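Local coordinates for protein YcaO (Methanopyrus kandleri, PDB 6CIB) that binds ADP and magnesium and, as a YcaO-family enzyme, probably uses ATP to activate a peptide backbone amide for thioamidation, at residues V32-F38 against I49-R53; L141-N146 against I359-R363. One frame throughout, in Å; residues are numbered along the deposited sequence.

Contact 1 of 2, residues V32-F38 against I49-R53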
ATOM      1  N   VAL A  32       4.260 -11.038 -18.112  1.00 32.81           N
ATOM      2  CA  VAL A  32       4.926 -10.360 -17.012  1.00 32.73           C
ATOM      3  C   VAL A  32       5.887 -11.305 -16.258  1.00 33.60           C
ATOM      4  O   VAL A  32       6.534 -10.919 -15.276  1.00 33.47           O
ATOM      5  CB  VAL A  32       3.823  -9.692 -16.155  1.00 33.76           C
ATOM      6  CG1 VAL A  32       3.772 -10.154 -14.709  1.00 32.73           C
ATOM      7  CG2 VAL A  32       3.825  -8.185 -16.355  1.00 32.49           C
ATOM      8  N   GLY A  33       5.980 -12.544 -16.737  1.00 33.54           N
ATOM      9  CA  GLY A  33       6.999 -13.490 -16.261  1.00 33.12           C
ATOM     10  C   GLY A  33       6.616 -14.416 -15.119  1.00 31.97           C
ATOM     11  O   GLY A  33       7.500 -14.991 -14.486  1.00 31.91           O
ATOM     12  N   VAL A  34       5.313 -14.559 -14.854  1.00 31.08           N
ATOM     13  CA  VAL A  34       4.813 -15.517 -13.860  1.00 30.83           C
ATOM     14  C   VAL A  34       5.140 -16.923 -14.362  1.00 31.95           C
ATOM     15  O   VAL A  34       4.806 -17.280 -15.489  1.00 31.21           O
ATOM     16  CB  VAL A  34       3.284 -15.374 -13.615  1.00 30.87           C
ATOM     17  CG1 VAL A  34       2.736 -16.531 -12.774  1.00 29.91           C
ATOM     18  CG2 VAL A  34       2.968 -14.033 -12.958  1.00 29.62           C
ATOM     19  N   VAL A  35       5.807 -17.698 -13.522  1.00 32.86           N
ATOM     20  CA  VAL A  35       6.219 -19.049 -13.893  1.00 34.68           C
ATOM     21  C   VAL A  35       5.595 -20.111 -12.981  1.00 36.40           C
ATOM     22  O   VAL A  35       5.570 -21.287 -13.340  1.00 38.21           O
ATOM     23  CB  VAL A  35       7.763 -19.199 -13.974  1.00 33.75           C
ATOM     24  CG1 VAL A  35       8.300 -18.512 -15.229  1.00 32.06           C
ATOM     25  CG2 VAL A  35       8.448 -18.676 -12.714  1.00 32.38           C
ATOM     26  N   GLU A  36       5.078 -19.682 -11.823  1.00 35.70           N
ATOM     27  CA  GLU A  36       4.392 -20.578 -10.890  1.00 36.73           C
ATOM     28  C   GLU A  36       3.329 -19.862 -10.048  1.00 35.19           C
ATOM     29  O   GLU A  36       3.481 -18.684  -9.702  1.00 34.44           O
ATOM     30  CB  GLU A  36       5.407 -21.270  -9.976  1.00 38.79           C
ATOM     31  CG  GLU A  36       4.989 -22.663  -9.514  1.00 43.14           C
ATOM     32  CD  GLU A  36       6.049 -23.368  -8.669  1.00 46.43           C
ATOM     33  OE1 GLU A  36       7.139 -22.793  -8.428  1.00 48.37           O
ATOM     34  OE2 GLU A  36       5.777 -24.505  -8.224  1.00 47.11           O
ATOM     35  N   LYS A  37       2.275 -20.602  -9.712  1.00 33.12           N
ATOM     36  CA  LYS A  37       1.138 -20.100  -8.940  1.00 33.27           C
ATOM     37  C   LYS A  37       0.841 -21.040  -7.786  1.00 32.78           C
ATOM     38  O   LYS A  37       0.919 -22.264  -7.938  1.00 32.88           O
ATOM     39  CB  LYS A  37      -0.110 -19.992  -9.819  1.00 33.66           C
ATOM     40  CG  LYS A  37       0.038 -19.082 -11.028  1.00 36.03           C
ATOM     41  CD  LYS A  37      -1.280 -18.928 -11.762  1.00 36.14           C
ATOM     42  CE  LYS A  37      -1.090 -18.056 -12.985  1.00 38.52           C
ATOM     43  NZ  LYS A  37      -2.388 -17.754 -13.655  1.00 40.80           N
ATOM     44  N   PHE A  38       0.485 -20.460  -6.643  1.00 31.04           N
ATOM     45  CA  PHE A  38       0.059 -21.217  -5.466  1.00 32.20           C
ATOM     46  C   PHE A  38      -1.221 -20.615  -4.888  1.00 30.69           C
ATOM     47  O   PHE A  38      -1.359 -19.392  -4.825  1.00 29.98           O
ATOM     48  CB  PHE A  38       1.132 -21.181  -4.372  1.00 33.22           C
ATOM     49  CG  PHE A  38       2.465 -21.744  -4.790  1.00 35.24           C
ATOM     50  CD1 PHE A  38       2.713 -23.122  -4.716  1.00 34.18           C
ATOM     51  CD2 PHE A  38       3.482 -20.895  -5.238  1.00 35.92           C
ATOM     52  CE1 PHE A  38       3.947 -23.645  -5.090  1.00 36.44           C
ATOM     53  CE2 PHE A  38       4.725 -21.414  -5.610  1.00 38.32           C
ATOM     54  CZ  PHE A  38       4.956 -22.788  -5.528  1.00 36.66           C
ATOM     55  N   ILE A  49      -0.158 -16.840  -4.343  1.00 27.25           N
ATOM     56  CA  ILE A  49       1.291 -16.581  -4.415  1.00 28.23           C
ATOM     57  C   ILE A  49       1.756 -16.777  -5.846  1.00 28.28           C
ATOM     58  O   ILE A  49       1.348 -17.736  -6.511  1.00 27.64           O
ATOM     59  CB  ILE A  49       2.113 -17.438  -3.412  1.00 29.87           C
ATOM     60  CG1 ILE A  49       1.757 -17.073  -1.967  1.00 31.39           C
ATOM     61  CG2 ILE A  49       3.622 -17.241  -3.585  1.00 29.52           C
ATOM     62  CD1 ILE A  49       0.809 -18.058  -1.329  1.00 35.22           C
ATOM     63  N   ARG A  50       2.599 -15.853  -6.307  1.00 27.57           N
ATOM     64  CA  ARG A  50       3.183 -15.916  -7.638  1.00 27.34           C
ATOM     65  C   ARG A  50       4.709 -15.932  -7.568  1.00 29.24           C
ATOM     66  O   ARG A  50       5.312 -15.150  -6.824  1.00 28.88           O
ATOM     67  CB  ARG A  50       2.690 -14.741  -8.491  1.00 26.77           C
ATOM     68  CG  ARG A  50       1.164 -14.665  -8.657  1.00 25.74           C
ATOM     69  CD  ARG A  50       0.635 -15.774  -9.572  1.00 25.93           C
ATOM     70  NE  ARG A  50      -0.829 -15.785  -9.678  1.00 25.21           N
ATOM     71  CZ  ARG A  50      -1.655 -16.422  -8.844  1.00 26.31           C
ATOM     72  NH1 ARG A  50      -1.173 -17.121  -7.820  1.00 24.09           N
ATOM     73  NH2 ARG A  50      -2.976 -16.353  -9.032  1.00 25.58           N
ATOM     74  N   ARG A  51       5.313 -16.846  -8.324  1.00 28.61           N
ATOM     75  CA  ARG A  51       6.744 -16.817  -8.591  1.00 30.03           C
ATOM     76  C   ARG A  51       6.928 -16.167  -9.964  1.00 30.57           C
ATOM     77  O   ARG A  51       6.367 -16.632 -10.964  1.00 28.88           O
ATOM     78  CB  ARG A  51       7.338 -18.230  -8.541  1.00 30.99           C
ATOM     79  CG  ARG A  51       8.861 -18.284  -8.645  1.00 32.72           C
ATOM     80  CD  ARG A  51       9.420 -19.650  -8.250  1.00 35.05           C
ATOM     81  NE  ARG A  51       9.014 -20.727  -9.155  1.00 37.90           N
ATOM     82  CZ  ARG A  51       9.673 -21.099 -10.253  1.00 41.44           C
ATOM     83  NH1 ARG A  51      10.798 -20.495 -10.614  1.00 43.17           N
ATOM     84  NH2 ARG A  51       9.207 -22.092 -11.005  1.00 41.72           N
ATOM     85  N   ARG A  52       7.692 -15.078  -9.980  1.00 31.10           N
ATOM     86  CA  ARG A  52       7.894 -14.238 -11.166  1.00 33.54           C
ATOM     87  C   ARG A  52       9.386 -14.141 -11.536  1.00 33.60           C
ATOM     88  O   ARG A  52      10.227 -13.966 -10.655  1.00 33.43           O
ATOM     89  CB  ARG A  52       7.338 -12.832 -10.895  1.00 33.48           C
ATOM     90  CG  ARG A  52       7.175 -11.970 -12.132  1.00 34.12           C
ATOM     91  CD  ARG A  52       6.877 -10.513 -11.813  1.00 36.11           C
ATOM     92  NE  ARG A  52       7.444  -9.675 -12.871  1.00 39.46           N
ATOM     93  CZ  ARG A  52       8.416  -8.788 -12.706  1.00 38.54           C
ATOM     94  NH1 ARG A  52       8.935  -8.553 -11.509  1.00 40.50           N
ATOM     95  NH2 ARG A  52       8.860  -8.113 -13.749  1.00 41.38           N
ATOM     96  N   ARG A  53       9.693 -14.241 -12.833  1.00 34.78           N
ATOM     97  CA  ARG A  53      11.063 -14.111 -13.351  1.00 36.06           C
ATOM     98  C   ARG A  53      11.216 -12.849 -14.172  1.00 34.59           C
ATOM     99  O   ARG A  53      10.355 -12.554 -15.001  1.00 35.23           O
ATOM    100  CB  ARG A  53      11.406 -15.278 -14.283  1.00 40.11           C
ATOM    101  CG  ARG A  53      11.763 -16.576 -13.605  1.00 45.37           C
ATOM    102  CD  ARG A  53      12.695 -17.378 -14.509  1.00 51.70           C
ATOM    103  NE  ARG A  53      12.495 -18.823 -14.391  1.00 57.76           N
ATOM    104  CZ  ARG A  53      12.829 -19.566 -13.332  1.00 61.75           C
ATOM    105  NH1 ARG A  53      13.384 -19.016 -12.253  1.00 64.38           N
ATOM    106  NH2 ARG A  53      12.596 -20.873 -13.349  1.00 62.72           N
TER
HETATM  107  O   HOH W   1       9.554 -10.876 -16.914  1.00 44.63           O
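Val35 CG2 sits over the centre of the Arg51 guanidinium, 3.6 Å above its plane, while Glu36 OE1 comes to the edge and takes the N-H of Arg51 NE at 2.9 Å with its anti lone pair. Carboxylate and guanidinium planes stand 88° apart, and the second bond of this salt bridge, from NH2, is weak. CG2 reaches that face from between the backbone N and carbonyl carbon of Val35. Lys37 CG lies over one Arg50 guanidinium face, 3.5 Å above its plane toward the rim. Val32 O, near the Arg52 guanidinium plane, takes the N-H of Arg52 NE at 2.9 Å, bent to 150°. The strands run antiparallel with a classic beta bulge: Val35 and Glu36 both face Arg51, whose O takes Val35 N at 2.8 Å and Glu36 N weakly. Gly33 ends helix 28-31 in a Schellman motif; a CB there would collide with Arg53 O. Glu29 pairs with Lys37 and Arg50, Glu58 with Arg51 and Arg53, and Glu86 with Arg52. This hairpin supplies two strands of a three-stranded sheet: strand 57-64 flanks 45-54 on its other edge, and helix 68-85 packs against Val32, Arg50 and Arg52.

Contact 2 of 2, residues L141-N146 against I359-R363; sequences LPSHTN and IDEAR
Arg363 NH2 donates to Pro142 O at 3.1 Å, the direct hydrogen bond between the two segments; the oxygen lies near the guanidinium plane, while the donor is tilted 31° from the carbonyl plane. A water extends this link: it donates to Pro142 O and to Asp360 OD2 and accepts from Arg363 NE, 2.7 Å away. Arg363 NH1 turns to a salt bridge with Glu131.

Flat groups meet next. The His144 ring presents its edge to the guanidinium, the planes 89° apart, with NE2 3.2 Å above the centre of one face; Leu141 CD1 lies over the opposite face, toward the rim. A first torsion of 60° sets the ring between the backbone N and carbonyl carbon of His144, and ND1 accepts from Asn146 N in the ring plane, which fixes its rotation. Over one ring face Ile359 CG2 makes a CH-pi contact, 4.0 Å from the centroid of His144.

Both segments are loops, and 359-363 is shaped by a type I turn from Asp360 to Arg363 together with an Asx turn, in which Asp360 OD1 accepts from Ala362 N at 2.9 Å. With an alanine in place of Arg363, Pro142 O would probably lose its direct partner, Glu131 its mate, and a gap would open between Leu141 and His144.

The remaining contacts are between aliphatic carbons. Leu141 CD2 meets Ala362 CB at 3.7 Å, and Ile359 CD1 presses on Asn146 CB at 3.5 Å. Asn146 ND2 hydrogen-bonds to Glu356 OE2, and the same side chain touches Glu164, which can bind magnesium in this protein but holds none here.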
ATOM      1  N   LEU A 141      19.712   6.513  -1.233  1.00 48.66           N
ATOM      2  CA  LEU A 141      18.775   5.616  -0.558  1.00 46.32           C
ATOM      3  C   LEU A 141      18.258   4.537  -1.512  1.00 43.63           C
ATOM      4  O   LEU A 141      18.240   4.764  -2.728  1.00 43.04           O
ATOM      5  CB  LEU A 141      17.617   6.411   0.054  1.00 46.13           C
ATOM      6  CG  LEU A 141      17.932   7.421   1.170  1.00 46.53           C
ATOM      7  CD1 LEU A 141      16.632   7.994   1.701  1.00 44.97           C
ATOM      8  CD2 LEU A 141      18.750   6.825   2.312  1.00 45.72           C
ATOM      9  N   PRO A 142      17.868   3.353  -0.974  1.00 41.44           N
ATOM     10  CA  PRO A 142      17.283   2.334  -1.850  1.00 40.34           C
ATOM     11  C   PRO A 142      15.938   2.759  -2.436  1.00 38.09           C
ATOM     12  O   PRO A 142      15.176   3.499  -1.800  1.00 37.29           O
ATOM     13  CB  PRO A 142      17.086   1.127  -0.923  1.00 39.39           C
ATOM     14  CG  PRO A 142      18.008   1.357   0.225  1.00 40.69           C
ATOM     15  CD  PRO A 142      18.026   2.847   0.405  1.00 40.77           C
ATOM     16  N   SER A 143      15.680   2.294  -3.655  1.00 36.66           N
ATOM     17  CA  SER A 143      14.379   2.414  -4.310  1.00 34.05           C
ATOM     18  C   SER A 143      13.377   1.521  -3.573  1.00 32.40           C
ATOM     19  O   SER A 143      13.773   0.654  -2.782  1.00 31.35           O
ATOM     20  CB  SER A 143      14.501   1.994  -5.779  1.00 34.46           C
ATOM     21  OG  SER A 143      14.948   0.651  -5.891  1.00 33.29           O
ATOM     22  N   HIS A 144      12.087   1.747  -3.812  1.00 31.37           N
ATOM     23  CA  HIS A 144      11.016   0.954  -3.174  1.00 30.82           C
ATOM     24  C   HIS A 144       9.696   1.107  -3.943  1.00 29.39           C
ATOM     25  O   HIS A 144       9.664   1.763  -4.988  1.00 31.36           O
ATOM     26  CB  HIS A 144      10.865   1.296  -1.676  1.00 30.35           C
ATOM     27  CG  HIS A 144      10.529   2.729  -1.412  1.00 32.25           C
ATOM     28  ND1 HIS A 144       9.252   3.229  -1.540  1.00 33.38           N
ATOM     29  CD2 HIS A 144      11.305   3.770  -1.024  1.00 34.41           C
ATOM     30  CE1 HIS A 144       9.252   4.516  -1.234  1.00 35.80           C
ATOM     31  NE2 HIS A 144      10.486   4.872  -0.926  1.00 35.36           N
ATOM     32  N   THR A 145       8.626   0.494  -3.443  1.00 28.61           N
ATOM     33  CA  THR A 145       7.345   0.439  -4.179  1.00 29.94           C
ATOM     34  C   THR A 145       6.169   1.169  -3.487  1.00 30.57           C
ATOM     35  O   THR A 145       5.004   1.011  -3.894  1.00 30.15           O
ATOM     36  CB  THR A 145       6.938  -1.019  -4.496  1.00 31.15           C
ATOM     37  OG1 THR A 145       6.824  -1.750  -3.276  1.00 31.29           O
ATOM     38  CG2 THR A 145       7.971  -1.711  -5.407  1.00 32.58           C
ATOM     39  N   ASN A 146       6.459   1.964  -2.453  1.00 29.59           N
ATOM     40  CA  ASN A 146       5.417   2.750  -1.800  1.00 30.06           C
ATOM     41  C   ASN A 146       4.791   3.719  -2.791  1.00 28.84           C
ATOM     42  O   ASN A 146       5.487   4.527  -3.409  1.00 28.63           O
ATOM     43  CB  ASN A 146       5.942   3.520  -0.580  1.00 30.80           C
ATOM     44  CG  ASN A 146       4.818   4.042   0.310  1.00 31.03           C
ATOM     45  OD1 ASN A 146       3.911   3.301   0.679  1.00 30.81           O
ATOM     46  ND2 ASN A 146       4.890   5.315   0.671  1.00 30.52           N
ATOM     47  N   ILE A 359       9.845   2.410   5.870  1.00 35.97           N
ATOM     48  CA  ILE A 359      10.610   1.859   4.749  1.00 38.63           C
ATOM     49  C   ILE A 359      12.110   2.154   4.907  1.00 39.18           C
ATOM     50  O   ILE A 359      12.939   1.264   4.746  1.00 39.90           O
ATOM     51  CB  ILE A 359      10.058   2.341   3.381  1.00 38.02           C
ATOM     52  CG1 ILE A 359       8.625   1.829   3.184  1.00 37.66           C
ATOM     53  CG2 ILE A 359      10.942   1.871   2.223  1.00 38.79           C
ATOM     54  CD1 ILE A 359       7.780   2.690   2.276  1.00 35.71           C
ATOM     55  N   ASP A 360      12.443   3.401   5.228  1.00 41.69           N
ATOM     56  CA  ASP A 360      13.826   3.836   5.422  1.00 44.40           C
ATOM     57  C   ASP A 360      13.856   4.936   6.478  1.00 44.88           C
ATOM     58  O   ASP A 360      13.098   5.916   6.384  1.00 43.94           O
ATOM     59  CB  ASP A 360      14.413   4.363   4.105  1.00 46.68           C
ATOM     60  CG  ASP A 360      15.938   4.482   4.133  1.00 50.70           C
ATOM     61  OD1 ASP A 360      16.509   5.083   5.074  1.00 51.14           O
ATOM     62  OD2 ASP A 360      16.568   3.978   3.180  1.00 53.76           O
ATOM     63  N   GLU A 361      14.747   4.788   7.461  1.00 45.09           N
ATOM     64  CA  GLU A 361      14.876   5.755   8.563  1.00 46.84           C
ATOM     65  C   GLU A 361      15.208   7.168   8.094  1.00 45.73           C
ATOM     66  O   GLU A 361      14.838   8.139   8.755  1.00 46.61           O
ATOM     67  CB  GLU A 361      15.890   5.277   9.606  1.00 50.14           C
ATOM     68  CG  GLU A 361      15.283   4.313  10.618  1.00 54.25           C
ATOM     69  CD  GLU A 361      16.291   3.698  11.576  1.00 58.11           C
ATOM     70  OE1 GLU A 361      17.416   4.230  11.726  1.00 59.11           O
ATOM     71  OE2 GLU A 361      15.944   2.665  12.189  1.00 61.55           O
ATOM     72  N   ALA A 362      15.875   7.268   6.945  1.00 43.32           N
ATOM     73  CA  ALA A 362      16.214   8.554   6.345  1.00 43.13           C
ATOM     74  C   ALA A 362      15.042   9.263   5.647  1.00 44.35           C
ATOM     75  O   ALA A 362      15.131  10.467   5.376  1.00 46.38           O
ATOM     76  CB  ALA A 362      17.389   8.400   5.393  1.00 42.11           C
ATOM     77  N   ARG A 363      13.961   8.530   5.362  1.00 40.82           N
ATOM     78  CA  ARG A 363      12.793   9.084   4.661  1.00 39.72           C
ATOM     79  C   ARG A 363      11.753   9.628   5.655  1.00 39.18           C
ATOM     80  O   ARG A 363      10.566   9.285   5.601  1.00 34.64           O
ATOM     81  CB  ARG A 363      12.170   8.043   3.710  1.00 39.80           C
ATOM     82  CG  ARG A 363      13.050   7.612   2.547  1.00 38.06           C
ATOM     83  CD  ARG A 363      12.332   6.589   1.678  1.00 38.67           C
ATOM     84  NE  ARG A 363      13.125   6.152   0.525  1.00 38.06           N
ATOM     85  CZ  ARG A 363      13.131   6.750  -0.670  1.00 38.23           C
ATOM     86  NH1 ARG A 363      12.388   7.830  -0.894  1.00 35.62           N
ATOM     87  NH2 ARG A 363      13.880   6.261  -1.650  1.00 35.78           N
TER
HETATM   88  O   HOH W   2      14.705   3.916   0.710  1.00 37.91           O

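How the contacts relate
Contact 1 closes before contact 2 opens along the chain, and their centres lie 25 Å apart, with nearest atoms about 9 Å from each other and no touch. Contact 1 is a hairpin near the start of the chain, in the three-stranded sheet; contact 2 joins two loops beside the five-stranded one, that leading into its outer strand 148-150 and that after 346-351, its neighbour there. The nucleotide and magnesium site draws on both regions: Ser74 and Glu81 come from helix 68-85, which packs on contact 1, whereas Leu148, which binds magnesium, comes two residues after segment 141-146. Arg50 and Asn146 have side chains about 10 and 9 Å from the ADP, so both contacts lie outside the immediate pocket.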